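Local coordinates for leucine rich repeat and phosphatase domain containing protein (Entamoeba histolytica, PDB 3EMU) that has the dual specificity phosphatase fold and is classed as a phosphoric monoester hydrolase, though its activity and substrates are unproven, at residues I14-L19 / Q85-V90; S37-V42 / D52-L57; H67-S72 / L139-F144; F79-I84 / I106-Y111. All coordinates share one frame; numbering follows the deposited sequence.

Contact 1 (I14-L19 / Q85-V90); sequences IQYIHL and QRKEGV
Tyr16 and Lys87 cross obliquely where the segments 14-19 and 85-90 enter the central sheet of the alpha/beta phosphatase fold. Here helix 68-85 turns into strand 89-94, which pairs in parallel with strand 17-21. The Tyr16 ring is sandwiched. Lys87 CA sits over one face, 4.2 Å from the centroid of the Tyr16 ring, in a CH-pi contact. Gln15 CG lies over the centre of the opposite face. At the tip, Tyr16 OH comes within 3.1 Å of Lys87 CG, a close packing contact.

Just beyond the ring the two strands pair, with Ile17 and Val90 in register. Val90 N gives a nearly straight bond to Tyr16 O (2.7 Å, 175°). His18 N returns one to Val90 O (3.0 Å). This is the tight, buried part. Ile17 and Val90 lie side by side, pointing the same way, and Ile17 CD1 packs on Val90 CG1 at 3.7 Å. The His18 ring turns its edge to Val90 O, while its ND1 bonds to Tyr30 OH.

The loose side is the turn before strand 89-94. Lys87, just past helix 68-85, has positive phi in a Schellman motif, and its amine leads away from the contact. Arg86 NE and Glu88 OE1 form a long salt bridge, 4.0 Å apart. Glu88 OE1 also bonds to Ser37 OG on the next strand.

Backbone bonds and an apolar pair thus hold the buried strands together, while the charged groups of Arg86, Lys87 and Glu88 lie at the more exposed turn.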
loop_
_atom_site.group_PDB
_atom_site.type_symbol
_atom_site.label_atom_id
_atom_site.label_comp_id
_atom_site.label_asym_id
_atom_site.label_seq_id
_atom_site.Cartn_x
_atom_site.Cartn_y
_atom_site.Cartn_z
ATOM N N ILE A 14 -10.061 1.646 -0.887
ATOM C CA ILE A 14 -10.932 2.791 -1.073
ATOM C C ILE A 14 -10.820 2.939 -2.582
ATOM O O ILE A 14 -10.039 2.238 -3.225
ATOM C CB ILE A 14 -10.390 4.120 -0.371
ATOM C CG1 ILE A 14 -9.070 4.559 -1.003
ATOM C CG2 ILE A 14 -10.271 3.962 1.172
ATOM C CD1 ILE A 14 -8.536 5.904 -0.518
ATOM N N GLN A 15 -11.573 3.859 -3.141
ATOM C CA GLN A 15 -11.626 4.016 -4.577
ATOM C C GLN A 15 -10.263 4.315 -5.172
ATOM O O GLN A 15 -9.494 5.102 -4.621
ATOM C CB GLN A 15 -12.633 5.111 -4.942
ATOM C CG GLN A 15 -12.684 5.401 -6.422
ATOM C CD GLN A 15 -13.498 6.661 -6.738
ATOM O OE1 GLN A 15 -13.349 7.716 -6.071
ATOM N NE2 GLN A 15 -14.366 6.561 -7.767
ATOM N N TYR A 16 -9.961 3.656 -6.296
ATOM C CA TYR A 16 -8.635 3.732 -6.967
ATOM C C TYR A 16 -7.463 2.956 -6.312
ATOM O O TYR A 16 -6.388 2.879 -6.889
ATOM C CB TYR A 16 -8.213 5.193 -7.186
ATOM C CG TYR A 16 -9.237 6.023 -7.911
ATOM C CD1 TYR A 16 -9.806 5.575 -9.109
ATOM C CD2 TYR A 16 -9.657 7.248 -7.392
ATOM C CE1 TYR A 16 -10.764 6.322 -9.776
ATOM C CE2 TYR A 16 -10.598 8.003 -8.041
ATOM C CZ TYR A 16 -11.153 7.543 -9.234
ATOM O OH TYR A 16 -12.095 8.315 -9.887
ATOM N N ILE A 17 -7.667 2.410 -5.115
ATOM C CA ILE A 17 -6.600 1.778 -4.344
ATOM C C ILE A 17 -6.900 0.290 -4.134
ATOM O O ILE A 17 -7.919 -0.102 -3.509
ATOM C CB ILE A 17 -6.475 2.420 -2.929
ATOM C CG1 ILE A 17 -6.310 3.952 -3.010
ATOM C CG2 ILE A 17 -5.369 1.732 -2.081
ATOM C CD1 ILE A 17 -5.015 4.440 -3.630
ATOM N N HIS A 18 -5.972 -0.539 -4.625
ATOM C CA HIS A 18 -6.139 -1.991 -4.545
ATOM C C HIS A 18 -4.896 -2.610 -3.928
ATOM O O HIS A 18 -3.760 -2.219 -4.207
ATOM C CB HIS A 18 -6.454 -2.561 -5.928
ATOM C CG HIS A 18 -7.660 -1.944 -6.593
ATOM N ND1 HIS A 18 -8.886 -2.589 -6.680
ATOM C CD2 HIS A 18 -7.812 -0.767 -7.256
ATOM C CE1 HIS A 18 -9.736 -1.839 -7.363
ATOM N NE2 HIS A 18 -9.116 -0.721 -7.709
ATOM N N LEU A 19 -5.150 -3.566 -3.057
ATOM C CA LEU A 19 -4.124 -4.274 -2.326
ATOM C C LEU A 19 -4.036 -5.757 -2.818
ATOM O O LEU A 19 -5.055 -6.473 -2.857
ATOM C CB LEU A 19 -4.487 -4.232 -0.857
ATOM C CG LEU A 19 -3.482 -4.800 0.119
ATOM C CD1 LEU A 19 -2.100 -4.186 -0.104
ATOM C CD2 LEU A 19 -4.012 -4.572 1.532
ATOM N N GLN A 85 -5.239 11.282 -9.079
ATOM C CA GLN A 85 -5.336 12.434 -9.939
ATOM C C GLN A 85 -5.801 12.127 -11.383
ATOM O O GLN A 85 -6.575 12.898 -11.960
ATOM C CB GLN A 85 -3.974 13.103 -9.974
ATOM C CG GLN A 85 -3.914 14.273 -10.886
ATOM C CD GLN A 85 -2.570 15.004 -10.781
ATOM O OE1 GLN A 85 -2.366 16.037 -11.417
ATOM N NE2 GLN A 85 -1.655 14.472 -9.966
ATOM N N ARG A 86 -5.319 11.018 -11.959
ATOM C CA ARG A 86 -5.721 10.586 -13.291
ATOM C C ARG A 86 -7.072 9.942 -13.239
ATOM O O ARG A 86 -7.624 9.586 -14.272
ATOM C CB ARG A 86 -4.736 9.558 -13.845
ATOM C CG ARG A 86 -3.346 10.125 -14.103
ATOM C CD ARG A 86 -2.467 9.162 -14.935
ATOM N NE ARG A 86 -1.772 8.214 -14.079
ATOM C CZ ARG A 86 -0.468 8.216 -13.858
ATOM N NH1 ARG A 86 0.307 9.099 -14.457
ATOM N NH2 ARG A 86 0.059 7.325 -13.028
ATOM N N LYS A 87 -7.607 9.770 -12.035
ATOM C CA LYS A 87 -8.835 9.006 -11.863
ATOM C C LYS A 87 -8.677 7.560 -12.389
ATOM O O LYS A 87 -9.582 6.990 -13.022
ATOM C CB LYS A 87 -10.003 9.730 -12.516
ATOM C CG LYS A 87 -10.792 10.590 -11.530
ATOM C CD LYS A 87 -11.827 11.472 -12.253
ATOM C CE LYS A 87 -12.518 12.463 -11.289
ATOM N NZ LYS A 87 -11.621 13.632 -10.905
ATOM N N GLU A 88 -7.509 6.983 -12.097
ATOM C CA GLU A 88 -7.210 5.585 -12.431
ATOM C C GLU A 88 -6.738 4.753 -11.226
ATOM O O GLU A 88 -6.179 5.277 -10.246
ATOM C CB GLU A 88 -6.207 5.545 -13.589
ATOM C CG GLU A 88 -6.902 5.832 -14.922
ATOM C CD GLU A 88 -5.948 6.253 -16.027
ATOM O OE1 GLU A 88 -4.708 6.164 -15.833
ATOM O OE2 GLU A 88 -6.445 6.680 -17.096
ATOM N N GLY A 89 -6.955 3.442 -11.314
ATOM C CA GLY A 89 -6.545 2.532 -10.237
ATOM C C GLY A 89 -5.040 2.367 -10.093
ATOM O O GLY A 89 -4.259 2.355 -11.075
ATOM N N VAL A 90 -4.617 2.244 -8.846
ATOM C CA VAL A 90 -3.237 1.789 -8.572
ATOM C C VAL A 90 -3.330 0.484 -7.765
ATOM O O VAL A 90 -4.123 0.367 -6.797
ATOM C CB VAL A 90 -2.397 2.858 -7.839
ATOM C CG1 VAL A 90 -3.072 3.256 -6.520
ATOM C CG2 VAL A 90 -0.965 2.392 -7.611
#

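Contact 2 (S37-V42 / D52-L57); sequences SSILLV and DQCDIL
Ser38, Ile39 and Leu40 pair with Asp55, Ile56 and Leu57 as parallel strands, at the 55-59 edge of the central sheet of this alpha/beta phosphatase fold. The short strand axes run 4.7 Å apart at 14°. Four backbone bonds link them: Asp55 N to Ser37 O, Ile39 N to Asp55 O, Leu57 N to Ile39 O and Leu41 N to Leu57 O.

Two rows of side chains fit together on the two faces. On the Leu40 face, Leu40 and Leu57 lie side by side. Leu40 CG is anti to the backbone N (chi1 -173°). The Leu40 methyl CD1 nests against CB, CG and CD2 of Leu57, with CB nearest at 3.8 Å. Helix 68-85 covers this face, with Phe79 touching both leucines. Farther back, Ser38 OG packs on Asp55 CB at 3.3 Å. The Asp55 carboxylate forms a salt bridge with Arg82 of that helix.

On the Ile39 face, Cys54 SG makes a looser approach to Ile39 CG1, at 4.3 Å. The CG2 branch of Ile56, anti to the backbone N, is the bump that meets Leu41 CD1 at 3.8 Å.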
loop_
_atom_site.group_PDB
_atom_site.type_symbol
_atom_site.label_atom_id
_atom_site.label_comp_id
_atom_site.label_asym_id
_atom_site.label_seq_id
_atom_site.Cartn_x
_atom_site.Cartn_y
_atom_site.Cartn_z
ATOM N N SER A 37 -3.938 1.285 -13.874
ATOM C CA SER A 37 -2.926 1.637 -14.857
ATOM C C SER A 37 -1.622 1.848 -14.167
ATOM O O SER A 37 -0.646 2.238 -14.804
ATOM C CB SER A 37 -3.296 2.925 -15.623
ATOM O OG SER A 37 -3.708 3.942 -14.713
ATOM N N SER A 38 -1.597 1.623 -12.859
ATOM C CA SER A 38 -0.352 1.760 -12.128
ATOM C C SER A 38 -0.182 0.596 -11.199
ATOM O O SER A 38 -1.148 0.116 -10.615
ATOM C CB SER A 38 -0.334 3.023 -11.251
ATOM O OG SER A 38 -0.105 4.169 -12.009
ATOM N N ILE A 39 1.075 0.218 -11.018
ATOM C CA ILE A 39 1.413 -0.826 -10.100
ATOM C C ILE A 39 2.581 -0.400 -9.231
ATOM O O ILE A 39 3.608 0.054 -9.717
ATOM C CB ILE A 39 1.652 -2.189 -10.841
ATOM C CG1 ILE A 39 0.388 -2.505 -11.661
ATOM C CG2 ILE A 39 1.951 -3.334 -9.838
ATOM C CD1 ILE A 39 0.267 -3.965 -12.078
ATOM N N LEU A 40 2.383 -0.547 -7.923
ATOM C CA LEU A 40 3.411 -0.222 -6.951
ATOM C C LEU A 40 3.922 -1.536 -6.396
ATOM O O LEU A 40 3.212 -2.263 -5.716
ATOM C CB LEU A 40 2.839 0.659 -5.822
ATOM C CG LEU A 40 3.812 1.225 -4.793
ATOM C CD1 LEU A 40 4.968 1.908 -5.513
ATOM C CD2 LEU A 40 3.082 2.211 -3.875
ATOM N N LEU A 41 5.166 -1.821 -6.700
ATOM C CA LEU A 41 5.792 -3.050 -6.285
ATOM C C LEU A 41 6.546 -2.785 -5.025
ATOM O O LEU A 41 7.496 -2.028 -5.031
ATOM C CB LEU A 41 6.764 -3.556 -7.362
ATOM C CG LEU A 41 6.135 -3.781 -8.759
ATOM C CD1 LEU A 41 7.194 -4.119 -9.829
ATOM C CD2 LEU A 41 5.133 -4.906 -8.714
ATOM N N VAL A 42 6.143 -3.448 -3.943
ATOM C CA VAL A 42 6.806 -3.222 -2.676
ATOM C C VAL A 42 7.761 -4.363 -2.359
ATOM O O VAL A 42 7.356 -5.396 -1.840
ATOM C CB VAL A 42 5.784 -3.051 -1.519
ATOM C CG1 VAL A 42 6.513 -2.604 -0.242
ATOM C CG2 VAL A 42 4.643 -2.104 -1.934
ATOM N N ASP A 52 5.815 -4.447 -18.269
ATOM C CA ASP A 52 6.157 -3.166 -18.910
ATOM C C ASP A 52 5.053 -2.613 -19.862
ATOM O O ASP A 52 5.355 -2.071 -20.938
ATOM C CB ASP A 52 7.515 -3.258 -19.622
ATOM N N GLN A 53 3.783 -2.745 -19.452
ATOM C CA GLN A 53 2.628 -2.140 -20.151
ATOM C C GLN A 53 1.918 -1.098 -19.242
ATOM O O GLN A 53 1.076 -0.312 -19.707
ATOM C CB GLN A 53 1.629 -3.233 -20.573
ATOM N N CYS A 54 2.274 -1.108 -17.947
ATOM C CA CYS A 54 1.673 -0.247 -16.912
ATOM C C CYS A 54 2.645 0.831 -16.411
ATOM O O CYS A 54 3.856 0.741 -16.637
ATOM C CB CYS A 54 1.247 -1.115 -15.714
ATOM S SG CYS A 54 -0.365 -1.947 -15.873
ATOM N N ASP A 55 2.124 1.849 -15.721
ATOM C CA ASP A 55 2.986 2.708 -14.886
ATOM C C ASP A 55 3.504 1.895 -13.698
ATOM O O ASP A 55 2.722 1.309 -12.969
ATOM C CB ASP A 55 2.209 3.910 -14.337
ATOM C CG ASP A 55 2.437 5.185 -15.130
ATOM O OD1 ASP A 55 3.607 5.633 -15.188
ATOM O OD2 ASP A 55 1.436 5.766 -15.630
ATOM N N ILE A 56 4.810 1.871 -13.495
ATOM C CA ILE A 56 5.353 1.039 -12.441
ATOM C C ILE A 56 6.359 1.758 -11.565
ATOM O O ILE A 56 7.204 2.476 -12.060
ATOM C CB ILE A 56 6.025 -0.241 -13.001
ATOM C CG1 ILE A 56 4.965 -1.146 -13.623
ATOM C CG2 ILE A 56 6.740 -1.008 -11.892
ATOM C CD1 ILE A 56 5.467 -2.505 -14.002
ATOM N N LEU A 57 6.261 1.554 -10.261
ATOM C CA LEU A 57 7.277 2.027 -9.355
ATOM C C LEU A 57 7.616 0.897 -8.391
ATOM O O LEU A 57 6.740 0.268 -7.812
ATOM C CB LEU A 57 6.789 3.247 -8.585
ATOM C CG LEU A 57 7.752 3.728 -7.506
ATOM C CD1 LEU A 57 9.045 4.128 -8.147
ATOM C CD2 LEU A 57 7.196 4.869 -6.685
#

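Contact 3 (H67-S72 / L139-F144)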
loop_
_atom_site.group_PDB
_atom_site.type_symbol
_atom_site.label_atom_id
_atom_site.label_comp_id
_atom_site.label_asym_id
_atom_site.label_seq_id
_atom_site.Cartn_x
_atom_site.Cartn_y
_atom_site.Cartn_z
ATOM N N HIS A 67 15.075 1.510 8.446
ATOM C CA HIS A 67 14.110 2.520 7.996
ATOM C C HIS A 67 13.888 2.574 6.503
ATOM O O HIS A 67 13.617 3.648 5.969
ATOM C CB HIS A 67 14.494 3.933 8.479
ATOM C CG HIS A 67 15.958 4.225 8.388
ATOM N ND1 HIS A 67 16.555 4.686 7.232
ATOM C CD2 HIS A 67 16.947 4.099 9.303
ATOM C CE1 HIS A 67 17.856 4.811 7.435
ATOM N NE2 HIS A 67 18.121 4.465 8.682
ATOM N N GLN A 68 13.963 1.434 5.829
ATOM C CA GLN A 68 13.772 1.431 4.378
ATOM C C GLN A 68 12.334 1.645 4.039
ATOM O O GLN A 68 12.019 2.251 3.038
ATOM C CB GLN A 68 14.233 0.119 3.744
ATOM C CG GLN A 68 15.673 -0.235 4.001
ATOM C CD GLN A 68 16.023 -1.690 3.558
ATOM O OE1 GLN A 68 15.185 -2.590 3.573
ATOM N NE2 GLN A 68 17.272 -1.903 3.197
ATOM N N LEU A 69 11.448 1.110 4.854
ATOM C CA LEU A 69 10.057 1.340 4.579
ATOM C C LEU A 69 9.669 2.835 4.822
ATOM O O LEU A 69 9.120 3.495 3.936
ATOM C CB LEU A 69 9.167 0.342 5.327
ATOM C CG LEU A 69 7.693 0.549 4.931
ATOM C CD1 LEU A 69 7.020 -0.732 4.405
ATOM C CD2 LEU A 69 6.899 1.207 6.099
ATOM N N TYR A 70 9.978 3.336 6.011
ATOM C CA TYR A 70 9.824 4.729 6.351
ATOM C C TYR A 70 10.335 5.634 5.196
ATOM O O TYR A 70 9.586 6.499 4.702
ATOM C CB TYR A 70 10.658 4.997 7.603
ATOM C CG TYR A 70 10.653 6.421 8.046
ATOM C CD1 TYR A 70 9.563 6.924 8.772
ATOM C CD2 TYR A 70 11.715 7.287 7.733
ATOM C CE1 TYR A 70 9.522 8.254 9.194
ATOM C CE2 TYR A 70 11.709 8.627 8.165
ATOM C CZ TYR A 70 10.598 9.113 8.911
ATOM O OH TYR A 70 10.501 10.424 9.360
ATOM N N ASP A 71 11.579 5.398 4.759
ATOM C CA ASP A 71 12.234 6.232 3.771
ATOM C C ASP A 71 11.477 6.232 2.453
ATOM O O ASP A 71 11.471 7.231 1.695
ATOM C CB ASP A 71 13.704 5.794 3.583
ATOM C CG ASP A 71 14.600 6.223 4.756
ATOM O OD1 ASP A 71 14.212 7.184 5.507
ATOM O OD2 ASP A 71 15.692 5.610 4.932
ATOM N N SER A 72 10.784 5.137 2.179
ATOM C CA SER A 72 10.131 5.013 0.876
ATOM C C SER A 72 8.716 5.630 0.925
ATOM O O SER A 72 8.006 5.708 -0.076
ATOM C CB SER A 72 10.081 3.508 0.456
ATOM O OG SER A 72 8.998 2.864 1.148
ATOM N N LEU A 139 6.720 -0.674 13.710
ATOM C CA LEU A 139 7.559 0.310 14.333
ATOM C C LEU A 139 7.881 1.487 13.387
ATOM O O LEU A 139 7.772 2.656 13.785
ATOM C CB LEU A 139 8.837 -0.382 14.739
ATOM C CG LEU A 139 9.607 0.059 15.957
ATOM C CD1 LEU A 139 8.675 0.212 17.156
ATOM C CD2 LEU A 139 10.702 -1.011 16.208
ATOM N N GLN A 140 8.281 1.182 12.151
ATOM C CA GLN A 140 8.486 2.224 11.131
ATOM C C GLN A 140 7.220 3.027 10.808
ATOM O O GLN A 140 7.289 4.204 10.439
ATOM C CB GLN A 140 9.054 1.623 9.839
ATOM C CG GLN A 140 10.466 1.074 10.005
ATOM C CD GLN A 140 11.059 0.489 8.701
ATOM O OE1 GLN A 140 11.244 1.223 7.712
ATOM N NE2 GLN A 140 11.393 -0.815 8.717
ATOM N N LEU A 141 6.063 2.378 10.911
ATOM C CA LEU A 141 4.805 3.089 10.683
ATOM C C LEU A 141 4.556 4.076 11.829
ATOM O O LEU A 141 4.055 5.167 11.616
ATOM C CB LEU A 141 3.637 2.116 10.525
ATOM C CG LEU A 141 3.575 1.396 9.149
ATOM C CD1 LEU A 141 2.449 0.359 9.151
ATOM C CD2 LEU A 141 3.429 2.388 7.950
ATOM N N LYS A 142 4.941 3.667 13.039
ATOM C CA LYS A 142 4.828 4.539 14.193
ATOM C C LYS A 142 5.778 5.733 14.087
ATOM O O LYS A 142 5.466 6.797 14.564
ATOM C CB LYS A 142 5.026 3.749 15.503
ATOM C CG LYS A 142 3.774 3.006 15.869
ATOM C CD LYS A 142 4.003 2.043 17.022
ATOM C CE LYS A 142 2.750 1.167 17.284
ATOM N NZ LYS A 142 3.056 0.059 18.265
ATOM N N LEU A 143 6.942 5.522 13.478
ATOM C CA LEU A 143 7.871 6.595 13.218
ATOM C C LEU A 143 7.259 7.570 12.253
ATOM O O LEU A 143 7.390 8.770 12.414
ATOM C CB LEU A 143 9.135 6.067 12.580
ATOM C CG LEU A 143 10.434 6.401 13.304
ATOM C CD1 LEU A 143 10.636 5.338 14.384
ATOM C CD2 LEU A 143 11.645 6.377 12.366
ATOM N N PHE A 144 6.601 7.050 11.234
ATOM C CA PHE A 144 5.899 7.922 10.318
ATOM C C PHE A 144 4.784 8.727 11.023
ATOM O O PHE A 144 4.599 9.896 10.726
ATOM C CB PHE A 144 5.321 7.108 9.156
ATOM C CG PHE A 144 4.587 7.934 8.122
ATOM C CD1 PHE A 144 5.192 9.022 7.518
ATOM C CD2 PHE A 144 3.298 7.587 7.738
ATOM C CE1 PHE A 144 4.513 9.774 6.550
ATOM C CE2 PHE A 144 2.590 8.317 6.773
ATOM C CZ PHE A 144 3.197 9.415 6.172
HETATM O O HOH W 1 13.486 -1.382 6.750
#
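Gln140 reaches the start of helix 68-85, near Leu69 and Tyr70, by an extended side chain. CG is anti to its carbonyl carbon (chi1 -67°) and CD continues straight on (chi2 -179°). Tyr70 answers from the other helix with CG anti to the backbone N. This is helix-helix packing in the alpha/beta phosphatase fold, with a glutamine from helix 135-151 accepting bonds from the first turn of its neighbour. The short helix axes approach to 8.9 Å and cross at -37°.

The amide oxygen does most of the gripping. Gln140 OE1 takes a good bond from Tyr70 N (3.0 Å), which lies tilted from the plane of the amide carbonyl, and a weak bent one from Leu69 N (2.9 Å). The amide nitrogen extends the link: a water accepts from both Gln140 NE2 and Gln68 N. First-turn N-H groups, which have no carbonyl one turn earlier in the helix, are thereby engaged. The helix dipole there would be expected to favour an acceptor oxygen. The turn is also braced internally, as His67 at the N-cap position donates from ND1 to Asp71 OD2 (2.6 Å), in the plane of its ring.

Apolar packing continues on both sides of the glutamine. Leu69 CD2 meets Leu141 CD2 at 4.1 Å, and Ala103 and Ala107 of helix 100-112 lie behind this pair. On the other side the Tyr70 ring lies against the backbone of helix 135-151, with Phe144 CA in plane at its edge. Leu143 CD2 lies over one face of the Tyr70 ring, offset toward its rim and 4.3 Å from its centroid, a CH-pi contact.

Contact 4 (F79-I84 / I106-Y111)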
loop_
_atom_site.group_PDB
_atom_site.type_symbol
_atom_site.label_atom_id
_atom_site.label_comp_id
_atom_site.label_asym_id
_atom_site.label_seq_id
_atom_site.Cartn_x
_atom_site.Cartn_y
_atom_site.Cartn_z
ATOM N N PHE A 79 3.293 8.527 -5.960
ATOM C CA PHE A 79 2.908 7.654 -7.079
ATOM C C PHE A 79 1.457 7.337 -6.895
ATOM O O PHE A 79 0.665 7.432 -7.824
ATOM C CB PHE A 79 3.799 6.390 -7.016
ATOM C CG PHE A 79 3.534 5.357 -8.098
ATOM C CD1 PHE A 79 4.101 5.493 -9.384
ATOM C CD2 PHE A 79 2.794 4.208 -7.808
ATOM C CE1 PHE A 79 3.899 4.508 -10.374
ATOM C CE2 PHE A 79 2.595 3.215 -8.788
ATOM C CZ PHE A 79 3.140 3.372 -10.074
ATOM N N ILE A 80 1.047 7.063 -5.656
ATOM C CA ILE A 80 -0.391 6.812 -5.428
ATOM C C ILE A 80 -1.292 8.024 -5.749
ATOM O O ILE A 80 -2.339 7.904 -6.376
ATOM C CB ILE A 80 -0.652 6.330 -3.996
ATOM C CG1 ILE A 80 0.036 4.973 -3.770
ATOM C CG2 ILE A 80 -2.147 6.224 -3.710
ATOM C CD1 ILE A 80 -0.018 4.466 -2.340
ATOM N N ILE A 81 -0.906 9.205 -5.290
ATOM C CA ILE A 81 -1.773 10.360 -5.521
ATOM C C ILE A 81 -1.756 10.712 -7.008
ATOM O O ILE A 81 -2.783 11.079 -7.562
ATOM C CB ILE A 81 -1.428 11.573 -4.567
ATOM C CG1 ILE A 81 -2.075 11.310 -3.228
ATOM C CG2 ILE A 81 -2.026 12.865 -5.110
ATOM C CD1 ILE A 81 -1.464 12.010 -2.109
ATOM N N ARG A 82 -0.609 10.566 -7.671
ATOM C CA ARG A 82 -0.570 10.701 -9.137
ATOM C C ARG A 82 -1.629 9.864 -9.840
ATOM O O ARG A 82 -2.125 10.233 -10.897
ATOM C CB ARG A 82 0.800 10.326 -9.709
ATOM C CG ARG A 82 0.861 10.349 -11.233
ATOM C CD ARG A 82 2.270 10.059 -11.749
ATOM N NE ARG A 82 2.503 8.677 -12.183
ATOM C CZ ARG A 82 3.714 8.112 -12.253
ATOM N NH1 ARG A 82 4.797 8.788 -11.901
ATOM N NH2 ARG A 82 3.858 6.865 -12.667
ATOM N N SER A 83 -2.003 8.727 -9.256
ATOM C CA SER A 83 -2.937 7.842 -9.931
ATOM C C SER A 83 -4.374 8.249 -9.614
ATOM O O SER A 83 -5.275 8.134 -10.458
ATOM C CB SER A 83 -2.640 6.343 -9.582
ATOM O OG SER A 83 -3.681 5.453 -9.980
ATOM N N ILE A 84 -4.599 8.659 -8.372
ATOM C CA ILE A 84 -5.900 9.201 -7.980
ATOM C C ILE A 84 -6.243 10.443 -8.866
ATOM O O ILE A 84 -7.359 10.596 -9.366
ATOM C CB ILE A 84 -5.893 9.606 -6.500
ATOM C CG1 ILE A 84 -5.935 8.347 -5.602
ATOM C CG2 ILE A 84 -7.068 10.541 -6.226
ATOM C CD1 ILE A 84 -5.645 8.571 -4.128
ATOM N N ILE A 106 -1.400 1.318 4.728
ATOM C CA ILE A 106 -1.593 1.974 5.988
ATOM C C ILE A 106 -0.944 3.399 6.034
ATOM O O ILE A 106 -1.634 4.347 6.391
ATOM C CB ILE A 106 -1.130 1.109 7.149
ATOM C CG1 ILE A 106 -2.045 -0.130 7.269
ATOM C CG2 ILE A 106 -1.113 1.934 8.468
ATOM C CD1 ILE A 106 -1.609 -1.157 8.337
ATOM N N ALA A 107 0.355 3.516 5.711
ATOM C CA ALA A 107 1.036 4.796 5.643
ATOM C C ALA A 107 0.242 5.803 4.791
ATOM O O ALA A 107 0.023 6.975 5.198
ATOM C CB ALA A 107 2.431 4.626 5.103
ATOM N N PHE A 108 -0.198 5.346 3.613
ATOM C CA PHE A 108 -0.993 6.167 2.740
ATOM C C PHE A 108 -2.281 6.730 3.374
ATOM O O PHE A 108 -2.573 7.920 3.243
ATOM C CB PHE A 108 -1.336 5.442 1.442
ATOM C CG PHE A 108 -2.280 6.218 0.580
ATOM C CD1 PHE A 108 -1.822 7.355 -0.147
ATOM C CD2 PHE A 108 -3.632 5.883 0.527
ATOM C CE1 PHE A 108 -2.691 8.132 -0.914
ATOM C CE2 PHE A 108 -4.505 6.653 -0.240
ATOM C CZ PHE A 108 -4.030 7.787 -0.957
ATOM N N LEU A 109 -3.079 5.881 4.012
ATOM C CA LEU A 109 -4.328 6.307 4.635
ATOM C C LEU A 109 -4.087 7.169 5.890
ATOM O O LEU A 109 -4.882 8.065 6.183
ATOM C CB LEU A 109 -5.133 5.091 5.050
ATOM C CG LEU A 109 -5.669 4.093 4.007
ATOM C CD1 LEU A 109 -6.283 2.877 4.767
ATOM C CD2 LEU A 109 -6.709 4.709 3.081
ATOM N N MET A 110 -3.037 6.864 6.652
ATOM C CA MET A 110 -2.638 7.745 7.719
ATOM C C MET A 110 -2.613 9.201 7.165
ATOM O O MET A 110 -3.245 10.102 7.724
ATOM C CB MET A 110 -1.280 7.324 8.320
ATOM C CG MET A 110 -1.313 5.979 9.149
ATOM S SD MET A 110 0.263 5.270 9.576
ATOM C CE MET A 110 1.006 6.515 10.626
ATOM N N TYR A 111 -1.952 9.403 6.024
ATOM C CA TYR A 111 -1.735 10.722 5.454
ATOM C C TYR A 111 -3.011 11.253 4.795
ATOM O O TYR A 111 -3.441 12.394 5.036
ATOM C CB TYR A 111 -0.634 10.599 4.399
ATOM C CG TYR A 111 -0.311 11.841 3.621
ATOM C CD1 TYR A 111 0.455 12.870 4.189
ATOM C CD2 TYR A 111 -0.751 11.995 2.307
ATOM C CE1 TYR A 111 0.753 14.017 3.480
ATOM C CE2 TYR A 111 -0.451 13.161 1.558
ATOM C CZ TYR A 111 0.296 14.172 2.168
ATOM O OH TYR A 111 0.632 15.306 1.462
#
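Phe108 of helix 100-112 projects into three isoleucines of helix 68-85, Ile80, Ile81 and Ile84. This is helix-helix packing on one face of the central sheet of the alpha/beta phosphatase fold. The short axes are 12.0 Å apart and cross at -65°, so long side chains bridge the gap, without a hydrogen bond between the segments.

The first shell surrounds one ring. Ile80 CG2 lies over a face of Phe108, offset toward the rim and 3.4 Å from CE1, in a CH-pi contact. Ile81 CG1 meets the Phe108 ring edge in plane, at 4.0 Å from CE1. Ile84 comes tip to tip, with CD1 3.6 Å from Phe108 CZ. The first torsion of Phe108 sets CG anti to the backbone N and beside the carbonyl carbon (chi1 174°). One turn on, Ile81 CD1 touches the edge of the Tyr111 ring at CE2 (4.0 Å), the two side chains crossing at about a right angle.

Around them, Tyr112 stacks on Phe108 and Ile14 packs on Phe108. Leu40, Ile92 and Ile17 lie against Ile80. Ile80 in turn brings its CD1 to 4.1 Å from Phe108 CG.

Contacts 1 and 2 belong to one sheet, with centres 12 Å apart. Strands 89-94 and 36-42 are neighbours, and Ser37 N lies 3.0 Å from Gly89 O. Contact 4 sits 9 Å from contact 1, centre to centre, on the sheet face lined by Ile17 and Val90. It meets contact 2 where Leu57 CB packs on Phe79 CD1 at 3.6 Å. Contacts 3 and 4 share helix 68-85, with centres 15 Å apart. Contacts 1 and 3 have centres about 23 Å apart. In this family the phosphate-binding loop joins the strand equivalent to 89-94 to the helix equivalent to 100-112. Contact 1 lies on that strand and contact 4 on that helix.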